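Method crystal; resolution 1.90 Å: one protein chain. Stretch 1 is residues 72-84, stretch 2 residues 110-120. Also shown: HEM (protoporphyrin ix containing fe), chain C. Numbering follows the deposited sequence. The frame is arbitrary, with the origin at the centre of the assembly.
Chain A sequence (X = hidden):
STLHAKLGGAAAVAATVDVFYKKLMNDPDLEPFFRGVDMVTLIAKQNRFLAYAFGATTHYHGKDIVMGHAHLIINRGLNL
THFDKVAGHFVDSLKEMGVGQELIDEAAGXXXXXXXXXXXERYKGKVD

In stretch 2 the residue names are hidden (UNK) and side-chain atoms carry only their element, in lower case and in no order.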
ATOM      1  N   LEU A  72       3.346  -6.256  12.894  1.00  7.51           N
ATOM      2  CA  LEU A  72       2.032  -6.760  12.496  1.00  8.18           C
ATOM      3  C   LEU A  72       2.098  -8.231  12.111  1.00  7.11           C
ATOM      4  O   LEU A  72       1.175  -9.003  12.404  1.00  7.44           O
ATOM      5  CB  LEU A  72       1.479  -5.948  11.322  1.00  7.78           C
ATOM      6  CG  LEU A  72       1.374  -4.439  11.578  1.00 11.34           C
ATOM      7  CD1 LEU A  72       1.099  -3.679  10.290  1.00 11.78           C
ATOM      8  CD2 LEU A  72       0.307  -4.140  12.614  1.00 15.19           C
ATOM      9  N   ILE A  73       3.177  -8.628  11.436  1.00  9.16           N
ATOM     10  CA  ILE A  73       3.361 -10.017  11.031  1.00  9.01           C
ATOM     11  C   ILE A  73       3.639 -10.895  12.244  1.00 12.23           C
ATOM     12  O   ILE A  73       3.185 -12.042  12.315  1.00  8.37           O
ATOM     13  CB  ILE A  73       4.500 -10.115   9.992  1.00  9.37           C
ATOM     14  CG1 ILE A  73       4.134  -9.352   8.715  1.00  9.73           C
ATOM     15  CG2 ILE A  73       4.826 -11.577   9.648  1.00  8.19           C
ATOM     16  CD1 ILE A  73       5.319  -9.150   7.769  1.00 10.19           C
ATOM     17  N   ILE A  74       4.404 -10.382  13.202  1.00  7.92           N
ATOM     18  CA  ILE A  74       4.835 -11.189  14.341  1.00  8.45           C
ATOM     19  C   ILE A  74       3.789 -11.222  15.448  1.00  9.89           C
ATOM     20  O   ILE A  74       3.575 -12.259  16.074  1.00 13.74           O
ATOM     21  CB  ILE A  74       6.186 -10.664  14.861  1.00  8.99           C
ATOM     22  CG1 ILE A  74       7.276 -10.937  13.830  1.00  9.24           C
ATOM     23  CG2 ILE A  74       6.516 -11.291  16.212  1.00  9.66           C
ATOM     24  CD1 ILE A  74       8.560 -10.131  14.059  1.00 10.73           C
ATOM     25  N   ASN A  75       3.117 -10.106  15.700  1.00 10.34           N
ATOM     26  CA  ASN A  75       2.230  -9.989  16.843  1.00  8.63           C
ATOM     27  C   ASN A  75       0.758  -9.934  16.460  1.00 14.18           C
ATOM     28  O   ASN A  75      -0.096 -10.067  17.343  1.00 11.02           O
ATOM     29  CB  ASN A  75       2.581  -8.732  17.654  1.00 11.08           C
ATOM     30  CG  ASN A  75       3.896  -8.856  18.400  1.00 11.53           C
ATOM     31  OD1 ASN A  75       4.386  -9.958  18.658  1.00 11.65           O
ATOM     32  ND2 ASN A  75       4.457  -7.712  18.790  1.00 18.71           N
ATOM     33  N   ARG A  76       0.429  -9.736  15.176  1.00  9.34           N
ATOM     34  CA  ARG A  76      -0.964  -9.546  14.784  1.00  9.23           C
ATOM     35  C   ARG A  76      -1.407 -10.418  13.606  1.00  9.64           C
ATOM     36  O   ARG A  76      -2.492 -10.183  13.055  1.00  9.12           O
ATOM     37  CB  ARG A  76      -1.222  -8.065  14.450  1.00 11.11           C
ATOM     38  CG  ARG A  76      -0.756  -7.056  15.509  1.00 18.54           C
ATOM     39  CD  ARG A  76      -1.814  -6.746  16.549  1.00 23.37           C
ATOM     40  NE  ARG A  76      -2.990  -6.132  15.940  1.00 32.96           N
ATOM     41  CZ  ARG A  76      -3.065  -4.860  15.555  1.00 28.91           C
ATOM     42  NH1 ARG A  76      -2.024  -4.051  15.714  1.00 27.72           N
ATOM     43  NH2 ARG A  76      -4.180  -4.401  15.002  1.00 26.47           N
ATOM     44  N   GLY A  77      -0.601 -11.391  13.181  1.00  9.82           N
ATOM     45  CA  GLY A  77      -1.033 -12.322  12.158  1.00 10.43           C
ATOM     46  C   GLY A  77      -1.165 -11.750  10.764  1.00 13.73           C
ATOM     47  O   GLY A  77      -1.908 -12.303   9.950  1.00  9.48           O
ATOM     48  N   LEU A  78      -0.458 -10.663  10.458  1.00  9.52           N
ATOM     49  CA  LEU A  78      -0.491 -10.095   9.110  1.00  7.47           C
ATOM     50  C   LEU A  78       0.117 -11.085   8.124  1.00  9.16           C
ATOM     51  O   LEU A  78       1.187 -11.653   8.378  1.00  8.90           O
ATOM     52  CB  LEU A  78       0.278  -8.773   9.082  1.00  6.49           C
ATOM     53  CG  LEU A  78       0.193  -8.022   7.750  1.00  6.69           C
ATOM     54  CD1 LEU A  78      -1.249  -7.654   7.536  1.00  6.53           C
ATOM     55  CD2 LEU A  78       1.094  -6.766   7.721  1.00  6.61           C
ATOM     56  N   ASN A  79      -0.565 -11.316   7.001  1.00  7.36           N
ATOM     57  CA  ASN A  79      -0.144 -12.403   6.121  1.00  9.43           C
ATOM     58  C   ASN A  79      -0.301 -12.023   4.649  1.00  7.90           C
ATOM     59  O   ASN A  79      -0.697 -10.904   4.299  1.00  8.85           O
ATOM     60  CB  ASN A  79      -0.900 -13.701   6.464  1.00  7.57           C
ATOM     61  CG  ASN A  79      -2.399 -13.603   6.229  1.00  9.54           C
ATOM     62  OD1 ASN A  79      -2.841 -13.094   5.215  1.00 14.08           O
ATOM     63  ND2 ASN A  79      -3.185 -14.110   7.172  1.00  9.72           N
ATOM     64  N   LEU A  80       0.025 -12.986   3.778  1.00  8.63           N
ATOM     65  CA  LEU A  80       0.017 -12.735   2.343  1.00  8.93           C
ATOM     66  C   LEU A  80      -1.388 -12.468   1.818  1.00 10.54           C
ATOM     67  O   LEU A  80      -1.552 -11.740   0.829  1.00 12.81           O
ATOM     68  CB  LEU A  80       0.642 -13.925   1.607  1.00  9.66           C
ATOM     69  CG  LEU A  80       2.165 -14.061   1.689  1.00 15.38           C
ATOM     70  CD1 LEU A  80       2.603 -15.331   1.017  1.00 16.65           C
ATOM     71  CD2 LEU A  80       2.870 -12.842   1.061  1.00 12.77           C
ATOM     72  N   THR A  81      -2.411 -13.070   2.432  1.00  8.23           N
ATOM     73  CA  THR A  81      -3.773 -12.773   2.004  1.00  9.26           C
ATOM     74  C   THR A  81      -4.087 -11.304   2.264  1.00 10.81           C
ATOM     75  O   THR A  81      -4.698 -10.629   1.432  1.00 10.34           O
ATOM     76  CB  THR A  81      -4.777 -13.674   2.728  1.00 11.66           C
ATOM     77  OG1 THR A  81      -4.391 -15.052   2.576  1.00 13.26           O
ATOM     78  CG2 THR A  81      -6.181 -13.503   2.142  1.00  9.11           C
ATOM     79  N   HIS A  82      -3.647 -10.784   3.404  1.00  7.45           N
ATOM     80  CA  HIS A  82      -3.849  -9.367   3.667  1.00  7.48           C
ATOM     81  C   HIS A  82      -3.106  -8.513   2.645  1.00 11.49           C
ATOM     82  O   HIS A  82      -3.678  -7.557   2.103  1.00  7.37           O
ATOM     83  CB  HIS A  82      -3.407  -9.037   5.088  1.00 11.10           C
ATOM     84  CG  HIS A  82      -4.152  -9.802   6.137  1.00  7.98           C
ATOM     85  ND1 HIS A  82      -3.519 -10.486   7.149  1.00  6.89           N
ATOM     86  CD2 HIS A  82      -5.478 -10.006   6.318  1.00  8.66           C
ATOM     87  CE1 HIS A  82      -4.421 -11.064   7.920  1.00  7.17           C
ATOM     88  NE2 HIS A  82      -5.617 -10.799   7.431  1.00  7.44           N
ATOM     89  N   PHE A  83      -1.842  -8.861   2.349  1.00  8.59           N
ATOM     90  CA  PHE A  83      -1.068  -8.113   1.355  1.00 12.51           C
ATOM     91  C   PHE A  83      -1.768  -8.106   0.004  1.00  7.93           C
ATOM     92  O   PHE A  83      -1.838  -7.068  -0.669  1.00  8.13           O
ATOM     93  CB  PHE A  83       0.338  -8.695   1.192  1.00 11.39           C
ATOM     94  CG  PHE A  83       1.134  -8.043   0.079  1.00 10.42           C
ATOM     95  CD1 PHE A  83       1.011  -8.475  -1.241  1.00 13.07           C
ATOM     96  CD2 PHE A  83       1.986  -6.976   0.349  1.00 13.95           C
ATOM     97  CE1 PHE A  83       1.720  -7.859  -2.263  1.00  9.33           C
ATOM     98  CE2 PHE A  83       2.710  -6.358  -0.666  1.00 13.25           C
ATOM     99  CZ  PHE A  83       2.574  -6.795  -1.976  1.00 12.30           C
ATOM    100  N   ASP A  84      -2.235  -9.279  -0.440  1.00  8.29           N
ATOM    101  CA  ASP A  84      -2.876  -9.363  -1.748  1.00  8.93           C
ATOM    102  C   ASP A  84      -4.174  -8.569  -1.792  1.00  8.97           C
ATOM    103  O   ASP A  84      -4.577  -8.111  -2.870  1.00  9.79           O
ATOM    104  CB  ASP A  84      -3.134 -10.825  -2.121  1.00  9.47           C
ATOM    105  CG  ASP A  84      -1.850 -11.598  -2.364  1.00 13.15           C
ATOM    106  OD1 ASP A  84      -0.825 -10.953  -2.670  1.00 10.75           O
ATOM    107  OD2 ASP A  84      -1.854 -12.849  -2.251  1.00 13.34           O
ATOM    108  N   UNK A 110       5.965  -3.411  -9.085  1.00 15.58           N
ATOM    109  CA  UNK A 110       6.563  -3.000  -7.817  1.00 15.09           C
ATOM    110  C   UNK A 110       5.975  -3.811  -6.672  1.00 13.58           C
ATOM    111  O   UNK A 110       6.704  -4.385  -5.850  1.00 13.35           O
ATOM    112  c   UNK A 110       6.785  -1.097  -6.187  1.00 20.92           C
ATOM    113  c   UNK A 110       6.364  -1.490  -7.599  1.00 14.72           C
ATOM    114  c   UNK A 110       7.150  -0.697  -8.645  1.00 16.14           C
ATOM    115  N   UNK A 111       4.641  -3.881  -6.611  1.00 16.03           N
ATOM    116  CA  UNK A 111       3.971  -4.576  -5.512  1.00 13.99           C
ATOM    117  C   UNK A 111       4.342  -6.051  -5.476  1.00 14.35           C
ATOM    118  O   UNK A 111       4.624  -6.608  -4.405  1.00 14.00           O
ATOM    119  c   UNK A 111       2.458  -4.406  -5.643  1.00 13.63           C
ATOM    120  c   UNK A 111       1.979  -2.965  -5.491  1.00 15.39           C
ATOM    121  c   UNK A 111       0.465  -2.853  -5.669  1.00 19.38           C
ATOM    122  c   UNK A 111       2.426  -2.387  -4.149  1.00 16.06           C
ATOM    123  N   UNK A 112       4.325  -6.706  -6.639  1.00 13.98           N
ATOM    124  CA  UNK A 112       4.756  -8.099  -6.714  1.00 15.96           C
ATOM    125  C   UNK A 112       6.178  -8.236  -6.185  1.00 17.23           C
ATOM    126  O   UNK A 112       6.511  -9.207  -5.494  1.00 19.27           O
ATOM    127  c   UNK A 112       3.155  -8.696  -8.584  1.00 22.89           C
ATOM    128  c   UNK A 112       5.293  -9.979  -8.320  1.00 23.18           C
ATOM    129  c   UNK A 112       2.315  -9.625  -7.734  1.00 25.92           C
ATOM    130  c   UNK A 112       4.625  -8.616  -8.158  1.00 18.49           C
ATOM    131  N   UNK A 113       7.029  -7.249  -6.474  1.00 18.15           N
ATOM    132  CA  UNK A 113       8.410  -7.301  -6.020  1.00 20.88           C
ATOM    133  C   UNK A 113       8.572  -7.322  -4.512  1.00 19.25           C
ATOM    134  O   UNK A 113       9.527  -7.911  -4.001  1.00 18.98           O
ATOM    135  N   UNK A 114       7.654  -6.686  -3.773  1.00 14.44           N
ATOM    136  CA  UNK A 114       7.777  -6.632  -2.318  1.00 11.77           C
ATOM    137  C   UNK A 114       6.858  -7.617  -1.604  1.00 12.30           C
ATOM    138  O   UNK A 114       6.955  -7.751  -0.369  1.00 14.67           O
ATOM    139  c   UNK A 114       8.678  -4.308  -2.219  1.00 20.60           C
ATOM    140  c   UNK A 114       6.214  -4.646  -2.278  1.00 15.02           C
ATOM    141  c   UNK A 114       7.544  -5.201  -1.785  1.00 17.46           C
ATOM    142  N   UNK A 115       5.992  -8.319  -2.331  1.00 12.08           N
ATOM    143  CA  UNK A 115       5.145  -9.338  -1.716  1.00 11.57           C
ATOM    144  C   UNK A 115       5.910 -10.333  -0.845  1.00 11.54           C
ATOM    145  O   UNK A 115       5.430 -10.628   0.262  1.00  9.91           O
ATOM    146  c   UNK A 115       2.449 -11.602  -3.451  1.00 12.87           C
ATOM    147  c   UNK A 115       3.334 -11.098  -2.298  1.00 10.55           C
ATOM    148  n   UNK A 115       2.746 -14.377  -2.906  1.00 16.01           N
ATOM    149  c   UNK A 115       1.556 -13.804  -2.746  1.00 17.31           C
ATOM    150  n   UNK A 115       1.386 -12.507  -2.997  1.00 18.24           N
ATOM    151  n   UNK A 115       0.529 -14.539  -2.339  1.00 17.05           N
ATOM    152  c   UNK A 115       4.350 -10.065  -2.812  1.00 12.53           C
ATOM    153  N   UNK A 116       7.072 -10.870  -1.249  1.00 11.77           N
ATOM    154  CA  UNK A 116       7.766 -11.843  -0.384  1.00 14.69           C
ATOM    155  C   UNK A 116       8.111 -11.330   1.007  1.00 15.77           C
ATOM    156  O   UNK A 116       8.328 -12.151   1.904  1.00 11.45           O
ATOM    157  c   UNK A 116       7.728 -10.777  -2.564  1.00 13.47           C
ATOM    158  c   UNK A 116       8.615 -11.976  -2.588  1.00 15.89           C
ATOM    159  c   UNK A 116       9.030 -12.169  -1.186  1.00 18.12           C
ATOM    160  N   UNK A 117       8.166 -10.013   1.227  1.00 12.93           N
ATOM    161  CA  UNK A 117       8.443  -9.501   2.565  1.00 10.79           C
ATOM    162  C   UNK A 117       7.252  -9.627   3.503  1.00 13.58           C
ATOM    163  O   UNK A 117       7.387  -9.332   4.697  1.00 12.02           O
ATOM    164  c   UNK A 117       9.897  -7.673   1.416  1.00 14.98           C
ATOM    165  c   UNK A 117       8.869  -8.034   2.496  1.00 13.61           C
ATOM    166  c   UNK A 117      11.249  -8.320   1.694  1.00 17.97           C
ATOM    167  c   UNK A 117      10.023  -6.163   1.279  1.00 12.82           C
ATOM    168  N   UNK A 118       6.092 -10.018   2.991  1.00 11.57           N
ATOM    169  CA  UNK A 118       4.909 -10.225   3.808  1.00 10.77           C
ATOM    170  C   UNK A 118       4.596 -11.699   3.987  1.00  8.50           C
ATOM    171  O   UNK A 118       3.505 -12.044   4.451  1.00 11.69           O
ATOM    172  c   UNK A 118       3.290  -7.327   4.464  1.00  7.21           C
ATOM    173  c   UNK A 118       3.727  -9.461   3.209  1.00  7.88           C
ATOM    174  c   UNK A 118       3.445  -5.955   4.635  1.00  9.47           C
ATOM    175  c   UNK A 118       4.635  -7.245   2.479  1.00 11.25           C
ATOM    176  c   UNK A 118       4.798  -5.862   2.638  1.00 10.85           C
ATOM    177  c   UNK A 118       4.210  -5.220   3.719  1.00 10.57           C
ATOM    178  c   UNK A 118       3.864  -7.977   3.368  1.00 11.08           C
ATOM    179  N   UNK A 119       5.548 -12.570   3.666  1.00  9.27           N
ATOM    180  CA  UNK A 119       5.412 -13.998   3.906  1.00 11.57           C
ATOM    181  C   UNK A 119       5.740 -14.296   5.369  1.00  9.58           C
ATOM    182  O   UNK A 119       6.905 -14.190   5.780  1.00 13.09           O
ATOM    183  c   UNK A 119       6.196 -16.285   3.109  1.00 20.39           C
ATOM    184  o   UNK A 119       5.578 -16.774   4.083  1.00 15.23           O
ATOM    185  o   UNK A 119       6.730 -16.986   2.231  1.00 19.74           O
ATOM    186  c   UNK A 119       6.329 -14.776   2.962  1.00 10.82           C
ATOM    187  N   UNK A 120       4.757 -14.710   6.170  1.00  9.18           N
ATOM    188  CA  UNK A 120       5.022 -14.945   7.599  1.00  9.76           C
ATOM    189  C   UNK A 120       6.058 -16.025   7.853  1.00 11.35           C
ATOM    190  O   UNK A 120       6.681 -16.016   8.916  1.00 10.29           O
ATOM    191  c   UNK A 120       3.352 -14.973   5.822  1.00 14.16           C
ATOM    192  c   UNK A 120       2.653 -14.827   7.122  1.00 11.75           C
ATOM    193  c   UNK A 120       3.650 -15.353   8.149  1.00 13.82           C
TER
HETATM  194  CHA HEM C 201       2.648   1.585   7.952  1.00 13.75           C
HETATM  195  CHB HEM C 201       3.652   1.305   3.233  1.00 10.50           C
HETATM  196  CHC HEM C 201       1.557  -3.059   3.177  1.00  8.07           C
HETATM  197  CHD HEM C 201      -0.740  -1.844   7.244  1.00 10.94           C
HETATM  198  C1A HEM C 201       3.158   1.921   6.717  1.00 13.77           C
HETATM  199  C2A HEM C 201       3.929   3.101   6.345  1.00 13.84           C
HETATM  200  C3A HEM C 201       4.184   2.999   5.026  1.00 13.10           C
HETATM  201  C4A HEM C 201       3.598   1.776   4.526  1.00  8.62           C
HETATM  202  CMA HEM C 201       4.975   3.970   4.126  1.00 11.28           C
HETATM  203  CAA HEM C 201       4.387   4.260   7.284  1.00 22.40           C
HETATM  204  CBA HEM C 201       3.201   4.983   7.924  1.00 34.87           C
HETATM  205  CGA HEM C 201       3.614   6.242   8.664  1.00 39.48           C
HETATM  206  O1A HEM C 201       4.407   6.153   9.654  1.00 34.09           O
HETATM  207  O2A HEM C 201       3.117   7.336   8.264  1.00 31.63           O
HETATM  208  C1B HEM C 201       3.289   0.033   2.838  1.00  9.27           C
HETATM  209  C2B HEM C 201       3.713  -0.661   1.638  1.00 10.14           C
HETATM  210  C3B HEM C 201       3.134  -1.871   1.648  1.00 10.74           C
HETATM  211  C4B HEM C 201       2.310  -1.964   2.828  1.00 11.13           C
HETATM  212  CMB HEM C 201       4.688  -0.107   0.573  1.00 10.96           C
HETATM  213  CAB HEM C 201       3.219  -3.018   0.612  1.00 13.05           C
HETATM  214  CBB HEM C 201       3.541  -2.842  -0.669  1.00 15.27           C
HETATM  215  C1C HEM C 201       0.676  -3.074   4.227  1.00  8.36           C
HETATM  216  C2C HEM C 201      -0.337  -4.061   4.457  1.00  8.65           C
HETATM  217  C3C HEM C 201      -1.003  -3.733   5.561  1.00  7.07           C
HETATM  218  C4C HEM C 201      -0.405  -2.518   6.090  1.00  6.96           C
HETATM  219  CMC HEM C 201      -0.605  -5.268   3.532  1.00 13.02           C
HETATM  220  CAC HEM C 201      -2.185  -4.536   6.137  1.00  9.16           C
HETATM  221  CBC HEM C 201      -3.210  -3.911   6.726  1.00 16.34           C
HETATM  222  C1D HEM C 201       0.034  -0.856   7.830  1.00 12.66           C
HETATM  223  C2D HEM C 201      -0.133  -0.311   9.161  1.00  8.10           C
HETATM  224  C3D HEM C 201       0.791   0.631   9.344  1.00 10.24           C
HETATM  225  C4D HEM C 201       1.587   0.720   8.144  1.00 11.18           C
HETATM  226  CMD HEM C 201      -1.222  -0.749  10.155  1.00  9.11           C
HETATM  227  CAD HEM C 201       1.009   1.533  10.594  1.00 14.46           C
HETATM  228  CBD HEM C 201       1.759   0.769  11.676  1.00 22.24           C
HETATM  229  CGD HEM C 201       1.879   1.685  12.873  1.00 23.50           C
HETATM  230  O1D HEM C 201       2.118   2.904  12.677  1.00 22.50           O
HETATM  231  O2D HEM C 201       1.753   1.191  14.015  1.00 27.71           O
HETATM  232  NA  HEM C 201       2.970   1.161   5.586  1.00 10.63           N
HETATM  233  NB  HEM C 201       2.433  -0.796   3.547  1.00  8.14           N
HETATM  234  NC  HEM C 201       0.612  -2.156   5.246  1.00  9.76           N
HETATM  235  ND  HEM C 201       1.107  -0.210   7.235  1.00  7.35           N
HETATM  236 FE   HEM C 201       1.759  -0.499   5.394  1.00  7.94          FE

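Position 110 carries three side-chain carbons, one bearing the other two. Branching at the first carbon with no further extension is valine, Val110; its side chain is out of reach of stretch 1 and takes no part in the contact.

Position 111 has four carbons forked at the second, and its backbone O lies 3.2 Å from Phe83 CZ, near the plane of that ring. The fork is the pattern of leucine. Leu111 directs one branch to the heme, Leu111 CD2 lying 3.7 Å from HEM CBB.

At 112 there are again four carbons, but the fork is at the first and one arm is two carbons long: isoleucine. The CA-to-CB bond of Ile112 points away from stretch 1, and the residue is exposed.

Position 113 has no side-chain atoms and is therefore glycine. In the helical conformation of Gly113 an ideal CB would be crowded by Val110 O at 3.1 Å.

Position 114 repeats the three-carbon pattern of 110, and one of its methyls meets the edge of the Phe83 ring, giving valine. Val114 CG2 sits 4.2 Å from Phe83 CE2 and 3.6 Å from HEM CBB, so it joins the protein contact to the heme pocket.

Position 115 shows three carbons, a nitrogen, then a carbon carrying two more nitrogens. This planar end group meets the carboxylate of Asp84, with Asp84 OD1 near its plane and Leu80 CB over one face. It is a guanidinium, hence arginine. Arg115 extends with chi1, chi2 and chi3 all t, and makes two hydrogen bonds: Arg115 NE to Asp84 OD1 at 2.7 Å (161°) and Arg115 NH2 to Asp84 OD2 at 2.9 Å (163°). The paired geometry makes a salt bridge.

At 116 three carbons close a ring onto the backbone N, which identifies proline. The CA-to-CB bond of Pro116 points away from stretch 1, and the residue makes no contact with it.

Position 117 has four carbons forked at the second, but it contributes backbone instead of side chain, its O lying 3.7 Å from Ile73 CD1. The fork makes it leucine, Leu117.

Position 118 has one carbon followed by a six-carbon ring with no heteroatom. Its ring and that of Phe83 have centroids 5.1 Å apart and planes at 37°, an oblique pair, and Leu78 CD2 approaches its edge. It is phenylalanine. Phe118 CD1 is 3.4 Å from Phe83 CD2, Phe118 CE2 is 4.0 Å from Leu78 CD2, and Phe118 CZ lies 3.5 Å from HEM CHC.

Position 119 has two carbons, the second carrying two oxygens. Its CA-to-CB bond points away from stretch 1, yet its backbone N is 3.7 Å from Leu80 CD2. The carboxylate marks aspartate, Asp119.

Position 120 closes three carbons onto N, and its CB lies 4.2 Å from Ile73 CG2: again proline. Pro120 CG packs 3.8 Å from Asn79 CB.

The contact is thus mainly apolar packing, joined by one salt bridge, with Arg115 serving both: its CA and CB pack on Phe83 while its guanidinium pairs with Asp84. Phe83 and Phe118 each direct CA-to-CB toward the other stretch, and Arg115 CA stands 3.9 Å from the centroid of the Phe83 ring, 22° off its normal, a CH-pi contact. Asn79 caps the helix carrying Phe83 and Asp84: Asn79 OD1 accepts from His82 N at 3.0 Å.

Stretch 2 110-120: VLIGVRPLFDP
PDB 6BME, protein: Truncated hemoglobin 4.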